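Local structure of aldehyde dehydrogenase (Bartonella henselae, 3I44) at residues A[60-65]-A[232-237]; A[67-72]-A[239-244]; A[433-438]-A[444-449]. The protein probably oxidises aldehydes to carboxylic acids with NAD(P)+ as coenzyme, as other members of the aldehyde dehydrogenase family do. The protein carries 1 engineered substitution. One frame throughout, in Å; residues are numbered along the deposited sequence. Where two conformers were deposited one is given.

Contact 1: A[60-65]-A[232-237]; sequences GSTRDA and GSYLSA
Thr62 and Tyr234 form the centre of a helix-to-helix contact, in which the first turn of helix 62-79 meets the last turns of helix 228-237 in what is, by family resemblance, the coenzyme-binding domain. No hydrogen bond joins the two segments, and together they bury 181 Å². The evidence for a specific arrangement lies in the tyrosine ring. Thr62 stands over one face of it in a CH-pi contact: CB of Thr62 is 3.7 Å from the centroid of the Tyr234 ring and only 10° off its normal. The threonine methyl covers the neighbouring part of the same face, with Thr62 CG2 3.6 Å from Tyr234 CD1. Ala65, one helical turn later, instead meets the rim of the ring near its plane, its CB 3.6 Å from Tyr234 CD2. Face and edge are therefore both engaged from a single helix. The ring reaches that helix because CG of Tyr234 is anti to the backbone N and beside the carbonyl carbon (chi1 -175°). Its hydroxyl continues past the threonine to a hydrogen bond with Asp66, a second hold on the ring, at its polar end. Ala65 CB also touches Leu235 CD2 at 4.2 Å, a looser apolar contact. The helix start itself is capped: Ser61 is the N-cap residue, and its backbone N donates to Asp64 OD2 at 2.9 Å with an N-H...O angle of 167°, while Asp64 OD1 accepts from the backbone N of Ser38. Around this pair, His238 meets the Tyr234 ring almost perpendicularly, Ala65 packs on Ile224 just past strand 221-223, and helix 250-261 touches Ser233 and Ser236 of helix 228-237.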
ATOM      1  N   GLY A  60     -24.766  10.110  10.807  1.00 28.74           N
ATOM      2  CA  GLY A  60     -23.902  11.046  11.521  1.00 29.08           C
ATOM      3  C   GLY A  60     -23.369  12.163  10.651  1.00 29.35           C
ATOM      4  O   GLY A  60     -23.417  12.098   9.421  1.00 28.69           O
ATOM      5  N   SER A  61     -22.864  13.198  11.307  1.00 29.89           N
ATOM      6  CA  SER A  61     -22.264  14.362  10.634  1.00 30.40           C
ATOM      7  C   SER A  61     -20.781  14.334  10.891  1.00 30.29           C
ATOM      8  O   SER A  61     -20.304  13.474  11.623  1.00 30.06           O
ATOM      9  CB  SER A  61     -22.823  15.667  11.241  1.00 30.59           C
ATOM     10  OG  SER A  61     -22.518  15.727  12.636  1.00 30.09           O
ATOM     11  N   THR A  62     -20.067  15.313  10.350  1.00 30.25           N
ATOM     12  CA  THR A  62     -18.644  15.446  10.603  1.00 30.39           C
ATOM     13  C   THR A  62     -18.308  15.688  12.068  1.00 30.90           C
ATOM     14  O   THR A  62     -17.258  15.207  12.531  1.00 31.60           O
ATOM     15  CB  THR A  62     -17.972  16.542   9.728  1.00 30.69           C
ATOM     16  OG1 THR A  62     -18.515  17.805  10.064  1.00 29.58           O
ATOM     17  CG2 THR A  62     -18.175  16.295   8.246  1.00 29.85           C
ATOM     18  N   ARG A  63     -19.184  16.384  12.809  1.00 30.52           N
ATOM     19  CA  ARG A  63     -19.024  16.557  14.270  1.00 30.63           C
ATOM     20  C   ARG A  63     -19.051  15.242  15.034  1.00 29.66           C
ATOM     21  O   ARG A  63     -18.281  15.063  15.966  1.00 30.29           O
ATOM     22  CB  ARG A  63     -20.088  17.516  14.871  1.00 30.68           C
ATOM     23  N   ASP A  64     -19.949  14.330  14.671  1.00 28.89           N
ATOM     24  CA  ASP A  64     -20.004  13.008  15.330  1.00 28.12           C
ATOM     25  C   ASP A  64     -18.710  12.247  15.022  1.00 27.02           C
ATOM     26  O   ASP A  64     -18.166  11.567  15.875  1.00 25.97           O
ATOM     27  CB  ASP A  64     -21.207  12.178  14.865  1.00 28.50           C
ATOM     28  CG  ASP A  64     -22.524  12.877  15.094  1.00 29.94           C
ATOM     29  OD1 ASP A  64     -22.772  13.318  16.238  1.00 29.54           O
ATOM     30  OD2 ASP A  64     -23.320  12.961  14.137  1.00 31.45           O
ATOM     31  N   ALA A  65     -18.219  12.376  13.799  1.00 26.30           N
ATOM     32  CA  ALA A  65     -16.949  11.756  13.437  1.00 26.32           C
ATOM     33  C   ALA A  65     -15.803  12.321  14.281  1.00 27.17           C
ATOM     34  O   ALA A  65     -14.972  11.559  14.773  1.00 26.62           O
ATOM     35  CB  ALA A  65     -16.658  11.937  11.970  1.00 25.67           C
ATOM     36  N   GLY A 232     -18.065   8.624   5.346  1.00 29.04           N
ATOM     37  CA  GLY A 232     -17.011   7.754   4.797  1.00 28.59           C
ATOM     38  C   GLY A 232     -15.862   8.540   4.195  1.00 28.32           C
ATOM     39  O   GLY A 232     -14.683   8.288   4.494  1.00 27.57           O
ATOM     40  N   SER A 233     -16.208   9.511   3.355  1.00 28.70           N
ATOM     41  CA  SER A 233     -15.224  10.410   2.756  1.00 29.00           C
ATOM     42  C   SER A 233     -14.511  11.264   3.797  1.00 27.98           C
ATOM     43  O   SER A 233     -13.313  11.486   3.680  1.00 27.50           O
ATOM     44  CB  SER A 233     -15.865  11.342   1.726  1.00 29.69           C
ATOM     45  OG  SER A 233     -16.687  10.584   0.872  1.00 33.16           O
ATOM     46  N   TYR A 234     -15.249  11.745   4.790  1.00 26.63           N
ATOM     47  CA  TYR A 234     -14.664  12.554   5.848  1.00 26.33           C
ATOM     48  C   TYR A 234     -13.619  11.766   6.700  1.00 26.79           C
ATOM     49  O   TYR A 234     -12.537  12.276   7.028  1.00 26.25           O
ATOM     50  CB  TYR A 234     -15.785  13.109   6.743  1.00 26.51           C
ATOM     51  CG  TYR A 234     -15.281  14.065   7.794  1.00 25.98           C
ATOM     52  CD1 TYR A 234     -14.784  15.330   7.440  1.00 28.27           C
ATOM     53  CD2 TYR A 234     -15.261  13.699   9.134  1.00 24.55           C
ATOM     54  CE1 TYR A 234     -14.311  16.222   8.428  1.00 27.34           C
ATOM     55  CE2 TYR A 234     -14.792  14.566  10.130  1.00 23.80           C
ATOM     56  CZ  TYR A 234     -14.315  15.823   9.771  1.00 26.98           C
ATOM     57  OH  TYR A 234     -13.859  16.683  10.760  1.00 25.19           O
ATOM     58  N   LEU A 235     -13.943  10.530   7.065  1.00 26.53           N
ATOM     59  CA  LEU A 235     -12.942   9.643   7.694  1.00 26.88           C
ATOM     60  C   LEU A 235     -11.698   9.444   6.800  1.00 26.31           C
ATOM     61  O   LEU A 235     -10.557   9.557   7.255  1.00 25.57           O
ATOM     62  CB  LEU A 235     -13.572   8.267   8.026  1.00 26.55           C
ATOM     63  CG  LEU A 235     -14.686   8.223   9.076  1.00 27.17           C
ATOM     64  CD1 LEU A 235     -15.197   6.783   9.280  1.00 26.14           C
ATOM     65  CD2 LEU A 235     -14.253   8.805  10.421  1.00 26.13           C
ATOM     66  N   SER A 236     -11.905   9.167   5.520  1.00 27.49           N
ATOM     67  CA  SER A 236     -10.771   8.891   4.643  1.00 28.38           C
ATOM     68  C   SER A 236      -9.853  10.096   4.466  1.00 27.74           C
ATOM     69  O   SER A 236      -8.681   9.941   4.151  1.00 27.76           O
ATOM     70  CB  SER A 236     -11.248   8.379   3.295  1.00 28.98           C
ATOM     71  OG  SER A 236     -12.094   9.338   2.723  1.00 32.54           O
ATOM     72  N   ALA A 237     -10.364  11.297   4.708  1.00 27.40           N
ATOM     73  CA  ALA A 237      -9.559  12.511   4.598  1.00 27.67           C
ATOM     74  C   ALA A 237      -9.107  13.079   5.947  1.00 27.84           C
ATOM     75  O   ALA A 237      -8.379  14.055   5.982  1.00 27.64           O
ATOM     76  CB  ALA A 237     -10.321  13.599   3.750  1.00 27.90           C
TER

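Contact 2: A[67-72]-A[239-244]; sequences KAINAA and PDLEMI. Engineered in segment 239-244: Glu242 (natural residue Gly).
Ile69 sends its two branches to two consecutive residues, Asp240 and Leu241, and the torsions account for the division. With chi1 at -66°, CG1 of Ile69 lies beside its backbone N while CG2 is turned to the carbonyl side, and the two carbons face different parts of the 239-244 segment. The contact packs helix 62-79 against the loop leading from helix 228-237 into strand 243-247, in the alpha/beta domain that in this family resembles a Rossmann fold. Leu241 joins in through its end rather than its base: one methyl is brought round so that CD2 of Leu241 sits 4.1 Å from CG1 of Ile69, the two side chains crossing at about a right angle. The contacts across the segments are between carbon atoms, no hydrogen bond links them, and they bury a modest 131 Å². Ile69 and Leu241 are both buried, whereas Asp240 is exposed. Leu241 and Ala72 both touch Val164 of strand 156-168, so helix and loop pack on the same strand, and Ile69 also touches His238, whose ND1 accepts the backbone N-H of Asp240. Glu242 is an engineered residue, glycine in the natural sequence; its OE2 forms salt bridges with Arg451 and Arg476 of the second subunit. The aspartate contributes aliphatic carbon, not charge, to the packing: CB of Asp240 comes to 3.7 Å from CG2 of Ile69.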
ATOM      1  N   LYS A  67     -15.901  13.620  17.236  1.00 27.32           N
ATOM      2  CA  LYS A  67     -16.079  13.087  18.590  1.00 28.11           C
ATOM      3  C   LYS A  67     -15.499  11.666  18.701  1.00 26.57           C
ATOM      4  O   LYS A  67     -14.710  11.375  19.589  1.00 26.61           O
ATOM      5  CB  LYS A  67     -17.571  12.995  18.959  1.00 29.09           C
ATOM      6  CG  LYS A  67     -18.213  14.152  19.738  1.00 33.56           C
ATOM      7  CD  LYS A  67     -19.649  13.758  20.268  1.00 36.94           C
ATOM      8  CE  LYS A  67     -19.615  12.728  21.441  1.00 39.21           C
ATOM      9  NZ  LYS A  67     -21.008  12.278  21.899  1.00 40.84           N
ATOM     10  N   ALA A  68     -15.968  10.779  17.831  1.00 25.46           N
ATOM     11  CA  ALA A  68     -15.472   9.394  17.762  1.00 24.79           C
ATOM     12  C   ALA A  68     -13.937   9.349  17.620  1.00 24.36           C
ATOM     13  O   ALA A  68     -13.253   8.673  18.389  1.00 24.93           O
ATOM     14  CB  ALA A  68     -16.170   8.630  16.622  1.00 23.18           C
ATOM     15  N   ILE A  69     -13.390  10.122  16.691  1.00 24.12           N
ATOM     16  CA  ILE A  69     -11.959  10.111  16.466  1.00 24.24           C
ATOM     17  C   ILE A  69     -11.214  10.657  17.703  1.00 25.22           C
ATOM     18  O   ILE A  69     -10.176  10.124  18.067  1.00 24.36           O
ATOM     19  CB  ILE A  69     -11.570  10.910  15.198  1.00 24.59           C
ATOM     20  CG1 ILE A  69     -12.123  10.228  13.937  1.00 23.12           C
ATOM     21  CG2 ILE A  69     -10.043  11.106  15.105  1.00 22.24           C
ATOM     22  CD1 ILE A  69     -12.047  11.132  12.681  1.00 23.82           C
ATOM     23  N   ASN A  70     -11.736  11.710  18.335  1.00 25.91           N
ATOM     24  CA  ASN A  70     -11.105  12.265  19.533  0.50 25.78           C
ATOM     25  C   ASN A  70     -11.049  11.225  20.648  1.00 25.83           C
ATOM     26  O   ASN A  70     -10.044  11.106  21.347  1.00 25.87           O
ATOM     27  CB  ASN A  70     -11.849  13.503  20.049  0.50 25.64           C
ATOM     28  CG  ASN A  70     -11.098  14.204  21.175  0.50 25.52           C
ATOM     29  OD1 ASN A  70     -10.095  14.868  20.942  0.50 26.90           O
ATOM     30  ND2 ASN A  70     -11.583  14.056  22.395  0.50 26.19           N
ATOM     31  N   ALA A  71     -12.146  10.493  20.820  1.00 25.48           N
ATOM     32  CA  ALA A  71     -12.225   9.420  21.817  1.00 25.11           C
ATOM     33  C   ALA A  71     -11.171   8.341  21.529  1.00 24.60           C
ATOM     34  O   ALA A  71     -10.527   7.846  22.443  1.00 24.02           O
ATOM     35  CB  ALA A  71     -13.588   8.822  21.815  1.00 24.53           C
ATOM     36  N   ALA A  72     -10.974   8.027  20.252  1.00 24.11           N
ATOM     37  CA  ALA A  72     -10.007   7.000  19.847  1.00 23.85           C
ATOM     38  C   ALA A  72      -8.563   7.448  20.034  1.00 23.93           C
ATOM     39  O   ALA A  72      -7.742   6.668  20.510  1.00 23.81           O
ATOM     40  CB  ALA A  72     -10.257   6.560  18.391  1.00 22.47           C
ATOM     41  N   PRO A 239      -7.205  14.091   9.232  1.00 28.96           N
ATOM     42  CA  PRO A 239      -5.764  14.086   9.515  1.00 28.83           C
ATOM     43  C   PRO A 239      -5.341  13.244  10.739  1.00 27.99           C
ATOM     44  O   PRO A 239      -4.180  12.870  10.819  1.00 27.92           O
ATOM     45  CB  PRO A 239      -5.432  15.581   9.711  1.00 29.87           C
ATOM     46  CG  PRO A 239      -6.727  16.220  10.155  1.00 29.69           C
ATOM     47  CD  PRO A 239      -7.829  15.418   9.456  1.00 29.79           C
ATOM     48  N   ASP A 240      -6.259  12.932  11.650  1.00 26.73           N
ATOM     49  CA  ASP A 240      -5.922  12.135  12.842  1.00 26.94           C
ATOM     50  C   ASP A 240      -6.086  10.610  12.659  1.00 26.54           C
ATOM     51  O   ASP A 240      -5.919   9.861  13.621  1.00 26.42           O
ATOM     52  CB  ASP A 240      -6.758  12.553  14.039  1.00 27.02           C
ATOM     53  CG  ASP A 240      -6.415  13.949  14.547  1.00 28.56           C
ATOM     54  OD1 ASP A 240      -5.296  14.424  14.352  1.00 30.26           O
ATOM     55  OD2 ASP A 240      -7.295  14.577  15.138  1.00 31.91           O
ATOM     56  N   LEU A 241      -6.434  10.159  11.452  1.00 25.38           N
ATOM     57  CA  LEU A 241      -6.419   8.717  11.171  1.00 25.22           C
ATOM     58  C   LEU A 241      -5.196   8.380  10.353  1.00 24.76           C
ATOM     59  O   LEU A 241      -4.839   9.096   9.414  1.00 24.32           O
ATOM     60  CB  LEU A 241      -7.687   8.256  10.457  1.00 25.35           C
ATOM     61  CG  LEU A 241      -9.016   8.497  11.183  1.00 25.27           C
ATOM     62  CD1 LEU A 241     -10.202   7.949  10.281  1.00 23.71           C
ATOM     63  CD2 LEU A 241      -9.013   7.901  12.580  1.00 23.64           C
ATOM     64  N   GLU A 242      -4.537   7.287  10.690  1.00 23.89           N
ATOM     65  CA  GLU A 242      -3.335   6.947   9.954  1.00 24.09           C
ATOM     66  C   GLU A 242      -3.571   5.849   8.890  1.00 23.09           C
ATOM     67  O   GLU A 242      -2.728   5.592   8.024  1.00 23.08           O
ATOM     68  CB  GLU A 242      -2.199   6.689  10.937  1.00 25.50           C
ATOM     69  CG  GLU A 242      -1.071   7.843  10.817  1.00 31.34           C
ATOM     70  CD  GLU A 242       0.004   7.332   9.912  1.00 38.32           C
ATOM     71  OE1 GLU A 242       0.014   7.589   8.665  1.00 34.68           O
ATOM     72  OE2 GLU A 242       0.792   6.515  10.489  1.00 47.60           O
ATOM     73  N   MET A 243      -4.760   5.271   8.904  1.00 22.20           N
ATOM     74  CA  MET A 243      -5.099   4.202   7.977  1.00 21.85           C
ATOM     75  C   MET A 243      -6.577   4.096   7.785  1.00 22.05           C
ATOM     76  O   MET A 243      -7.340   4.335   8.715  1.00 22.38           O
ATOM     77  CB  MET A 243      -4.590   2.868   8.527  1.00 22.47           C
ATOM     78  CG  MET A 243      -5.167   1.647   7.842  1.00 24.03           C
ATOM     79  SD  MET A 243      -4.359   0.250   8.488  1.00 30.06           S
ATOM     80  CE  MET A 243      -5.179  -1.108   7.564  1.00 23.15           C
ATOM     81  N   ILE A 244      -6.980   3.716   6.574  1.00 21.89           N
ATOM     82  CA  ILE A 244      -8.358   3.383   6.275  1.00 22.45           C
ATOM     83  C   ILE A 244      -8.413   1.968   5.711  1.00 21.39           C
ATOM     84  O   ILE A 244      -7.721   1.685   4.719  1.00 20.53           O
ATOM     85  CB  ILE A 244      -8.975   4.285   5.207  1.00 23.34           C
ATOM     86  CG1 ILE A 244      -9.122   5.682   5.763  1.00 26.38           C
ATOM     87  CG2 ILE A 244     -10.396   3.780   4.835  1.00 23.59           C
ATOM     88  CD1 ILE A 244     -10.136   5.790   6.854  1.00 31.21           C
TER

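Contact 3: A[433-438]-A[444-449]; sequences NYIQSQ and RRIAAQ
A beta-alpha-beta unit, strand 432-436, helix 440-449 and the parallel strand 454-457, holds this contact, in which Ile435 of the first strand meets Ile446 and Ala447 of the helix. It lies in the seven-stranded sheet of what is, by family resemblance, the catalytic domain. The two segments share no hydrogen bond, and all three touching residues are buried. Ile435 does the reaching: its CG1 is anti to the carbonyl carbon (chi1 -57°) and the chain is then extended, which carries CD1 to the helix backbone. That methyl lies 3.3 Å from the backbone N of Ala447, a close approach that places it against the main chain as well as the side chains. It also sits 3.8 Å from CB of Ala447. From Ile446 it is the CG2 branch that takes part, 3.7 Å from CD1 of Ile435, while the other end of Ile446 leads away; this residue also packs on Val421 of helix 417-425 and on Ile278 of strand 276-279. Val455 of strand 454-457 touches both Ile435 and Ala447. The helix also faces the second subunit: Ala447 packs on Ile494 of that subunit, and Arg444 forms a salt bridge with the C-terminal carboxylate of its Trp497. Gln449 folds back on the preceding turn: its NE2 donates to Arg445 O at 3.1 Å from above the carbonyl plane, 70° out of it.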
ATOM      1  N   ASN A 433     -10.486 -16.477  -8.879  1.00 18.81           N
ATOM      2  CA  ASN A 433     -10.820 -17.266 -10.041  1.00 19.59           C
ATOM      3  C   ASN A 433     -10.857 -18.743  -9.609  1.00 20.58           C
ATOM      4  O   ASN A 433     -10.234 -19.116  -8.603  1.00 20.88           O
ATOM      5  CB  ASN A 433      -9.778 -17.071 -11.139  1.00 20.45           C
ATOM      6  CG  ASN A 433      -9.962 -15.759 -11.916  1.00 21.20           C
ATOM      7  OD1 ASN A 433     -11.079 -15.388 -12.238  1.00 21.59           O
ATOM      8  ND2 ASN A 433      -8.854 -15.080 -12.241  1.00 19.24           N
ATOM      9  N   TYR A 434     -11.558 -19.568 -10.396  1.00 20.20           N
ATOM     10  CA  TYR A 434     -11.887 -20.948 -10.060  1.00 20.11           C
ATOM     11  C   TYR A 434     -11.541 -21.848 -11.253  1.00 20.49           C
ATOM     12  O   TYR A 434     -11.720 -21.473 -12.434  1.00 20.10           O
ATOM     13  CB  TYR A 434     -13.374 -21.081  -9.709  1.00 19.34           C
ATOM     14  CG  TYR A 434     -13.838 -20.195  -8.566  1.00 19.39           C
ATOM     15  CD1 TYR A 434     -14.063 -20.728  -7.306  1.00 16.27           C
ATOM     16  CD2 TYR A 434     -14.055 -18.818  -8.745  1.00 16.72           C
ATOM     17  CE1 TYR A 434     -14.483 -19.915  -6.229  1.00 17.59           C
ATOM     18  CE2 TYR A 434     -14.475 -18.020  -7.694  1.00 17.58           C
ATOM     19  CZ  TYR A 434     -14.683 -18.574  -6.427  1.00 18.01           C
ATOM     20  OH  TYR A 434     -15.106 -17.808  -5.355  1.00 18.64           O
ATOM     21  N   ILE A 435     -11.037 -23.042 -10.961  1.00 20.71           N
ATOM     22  CA  ILE A 435     -10.623 -23.998 -12.034  1.00 20.34           C
ATOM     23  C   ILE A 435     -11.092 -25.367 -11.627  1.00 20.82           C
ATOM     24  O   ILE A 435     -10.848 -25.791 -10.486  1.00 19.26           O
ATOM     25  CB  ILE A 435      -9.103 -24.060 -12.204  1.00 21.35           C
ATOM     26  CG1 ILE A 435      -8.512 -22.671 -12.497  1.00 21.96           C
ATOM     27  CG2 ILE A 435      -8.681 -25.057 -13.333  1.00 20.79           C
ATOM     28  CD1 ILE A 435      -6.979 -22.596 -12.304  1.00 21.14           C
ATOM     29  N   GLN A 436     -11.799 -26.050 -12.538  1.00 21.07           N
ATOM     30  CA  GLN A 436     -12.226 -27.420 -12.323  1.00 21.18           C
ATOM     31  C   GLN A 436     -11.645 -28.345 -13.375  1.00 21.91           C
ATOM     32  O   GLN A 436     -11.982 -28.244 -14.571  1.00 21.32           O
ATOM     33  CB  GLN A 436     -13.748 -27.524 -12.315  1.00 22.09           C
ATOM     34  CG  GLN A 436     -14.463 -26.324 -11.729  1.00 20.37           C
ATOM     35  CD  GLN A 436     -14.101 -25.998 -10.280  1.00 21.21           C
ATOM     36  OE1 GLN A 436     -13.948 -26.881  -9.418  1.00 22.25           O
ATOM     37  NE2 GLN A 436     -14.041 -24.693  -9.993  1.00 18.85           N
ATOM     38  N   SER A 437     -10.739 -29.226 -12.937  1.00 22.74           N
ATOM     39  CA  SER A 437     -10.208 -30.295 -13.790  1.00 23.24           C
ATOM     40  C   SER A 437      -9.558 -31.382 -12.941  1.00 23.90           C
ATOM     41  O   SER A 437      -8.900 -31.097 -11.929  1.00 22.29           O
ATOM     42  CB  SER A 437      -9.169 -29.752 -14.766  1.00 24.30           C
ATOM     43  OG  SER A 437      -8.430 -30.795 -15.409  1.00 23.48           O
ATOM     44  N   GLN A 438      -9.746 -32.635 -13.350  1.00 24.11           N
ATOM     45  CA  GLN A 438      -9.103 -33.744 -12.640  1.00 24.50           C
ATOM     46  C   GLN A 438      -7.655 -33.936 -13.061  1.00 25.29           C
ATOM     47  O   GLN A 438      -6.974 -34.752 -12.451  1.00 24.66           O
ATOM     48  CB  GLN A 438      -9.939 -35.034 -12.750  1.00 24.60           C
ATOM     49  CG  GLN A 438     -11.137 -34.937 -11.852  1.00 23.83           C
ATOM     50  CD  GLN A 438     -12.073 -36.097 -11.976  1.00 24.94           C
ATOM     51  OE1 GLN A 438     -12.169 -36.903 -11.060  1.00 24.45           O
ATOM     52  NE2 GLN A 438     -12.805 -36.165 -13.080  1.00 21.73           N
ATOM     53  N   ARG A 444      -2.478 -26.798 -12.558  1.00 24.73           N
ATOM     54  CA  ARG A 444      -1.322 -26.004 -12.204  1.00 24.84           C
ATOM     55  C   ARG A 444      -0.981 -24.988 -13.277  1.00 24.67           C
ATOM     56  O   ARG A 444      -0.743 -23.830 -12.951  1.00 24.41           O
ATOM     57  CB  ARG A 444      -0.117 -26.895 -11.919  1.00 24.75           C
ATOM     58  CG  ARG A 444      -0.223 -27.603 -10.612  1.00 24.57           C
ATOM     59  CD  ARG A 444       0.917 -28.581 -10.448  1.00 24.49           C
ATOM     60  NE  ARG A 444       0.943 -29.149  -9.110  1.00 24.81           N
ATOM     61  CZ  ARG A 444       1.946 -29.879  -8.635  1.00 25.92           C
ATOM     62  NH1 ARG A 444       2.989 -30.160  -9.400  1.00 28.16           N
ATOM     63  NH2 ARG A 444       1.913 -30.326  -7.396  1.00 26.11           N
ATOM     64  N   ARG A 445      -0.949 -25.414 -14.534  1.00 24.42           N
ATOM     65  CA  ARG A 445      -0.709 -24.492 -15.655  1.00 25.82           C
ATOM     66  C   ARG A 445      -1.687 -23.320 -15.664  1.00 25.19           C
ATOM     67  O   ARG A 445      -1.277 -22.167 -15.811  1.00 25.91           O
ATOM     68  CB  ARG A 445      -0.849 -25.174 -17.021  1.00 26.59           C
ATOM     69  CG  ARG A 445       0.175 -26.186 -17.369  1.00 29.06           C
ATOM     70  CD  ARG A 445       0.153 -26.499 -18.904  1.00 30.15           C
ATOM     71  NE  ARG A 445      -1.069 -27.216 -19.309  1.00 31.66           N
ATOM     72  CZ  ARG A 445      -1.259 -28.531 -19.215  1.00 28.91           C
ATOM     73  NH1 ARG A 445      -0.337 -29.325 -18.704  1.00 29.47           N
ATOM     74  NH2 ARG A 445      -2.402 -29.054 -19.603  1.00 29.92           N
ATOM     75  N   ILE A 446      -2.976 -23.625 -15.540  1.00 25.21           N
ATOM     76  CA  ILE A 446      -4.021 -22.605 -15.591  1.00 24.22           C
ATOM     77  C   ILE A 446      -3.985 -21.662 -14.373  1.00 24.15           C
ATOM     78  O   ILE A 446      -4.114 -20.428 -14.543  1.00 23.73           O
ATOM     79  CB  ILE A 446      -5.446 -23.223 -15.786  1.00 24.35           C
ATOM     80  CG1 ILE A 446      -5.501 -24.118 -17.041  1.00 23.94           C
ATOM     81  CG2 ILE A 446      -6.498 -22.124 -15.892  1.00 21.82           C
ATOM     82  CD1 ILE A 446      -5.101 -23.430 -18.340  1.00 26.97           C
ATOM     83  N   ALA A 447      -3.805 -22.234 -13.173  1.00 22.60           N
ATOM     84  CA  ALA A 447      -3.685 -21.472 -11.933  1.00 23.31           C
ATOM     85  C   ALA A 447      -2.543 -20.445 -12.005  1.00 23.77           C
ATOM     86  O   ALA A 447      -2.674 -19.336 -11.485  1.00 24.23           O
ATOM     87  CB  ALA A 447      -3.517 -22.387 -10.705  1.00 21.86           C
ATOM     88  N   ALA A 448      -1.439 -20.820 -12.640  1.00 23.35           N
ATOM     89  CA  ALA A 448      -0.292 -19.944 -12.766  1.00 24.70           C
ATOM     90  C   ALA A 448      -0.535 -18.803 -13.742  1.00 25.22           C
ATOM     91  O   ALA A 448       0.106 -17.773 -13.611  1.00 26.14           O
ATOM     92  CB  ALA A 448       0.987 -20.742 -13.191  1.00 23.75           C
ATOM     93  N   GLN A 449      -1.436 -18.982 -14.715  1.00 25.40           N
ATOM     94  CA  GLN A 449      -1.673 -17.965 -15.718  1.00 25.71           C
ATOM     95  C   GLN A 449      -2.818 -16.988 -15.415  1.00 25.64           C
ATOM     96  O   GLN A 449      -2.845 -15.925 -15.996  1.00 24.66           O
ATOM     97  CB  GLN A 449      -1.930 -18.609 -17.070  1.00 26.03           C
ATOM     98  CG  GLN A 449      -0.740 -19.390 -17.632  1.00 27.41           C
ATOM     99  CD  GLN A 449      -1.115 -20.107 -18.910  1.00 30.67           C
ATOM    100  OE1 GLN A 449      -1.268 -19.481 -19.940  1.00 32.27           O
ATOM    101  NE2 GLN A 449      -1.284 -21.424 -18.843  1.00 33.41           N
TER

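How the contacts relate
From the N terminus the chain meets the first partners of contacts 1 and 2 in succession along helix 62-79. Each contact then closes over 166 residues, more than half of them helical, contact 1 on helix 228-237 and contact 2 on the loop leading into strand 243-247. The two long loops therefore cross, and a single helix is tied to consecutive elements of what is probably the coenzyme-binding domain. The contacts also touch directly: CD2 of Leu235 lies 3.9 Å from CD1 of Ile69, so the two adjoin. Contact 3 follows later and closes only a five-residue gap inside its own unit. Its centre is about 43 Å from the centre of either of the others, on the opposite side of the chain's centre.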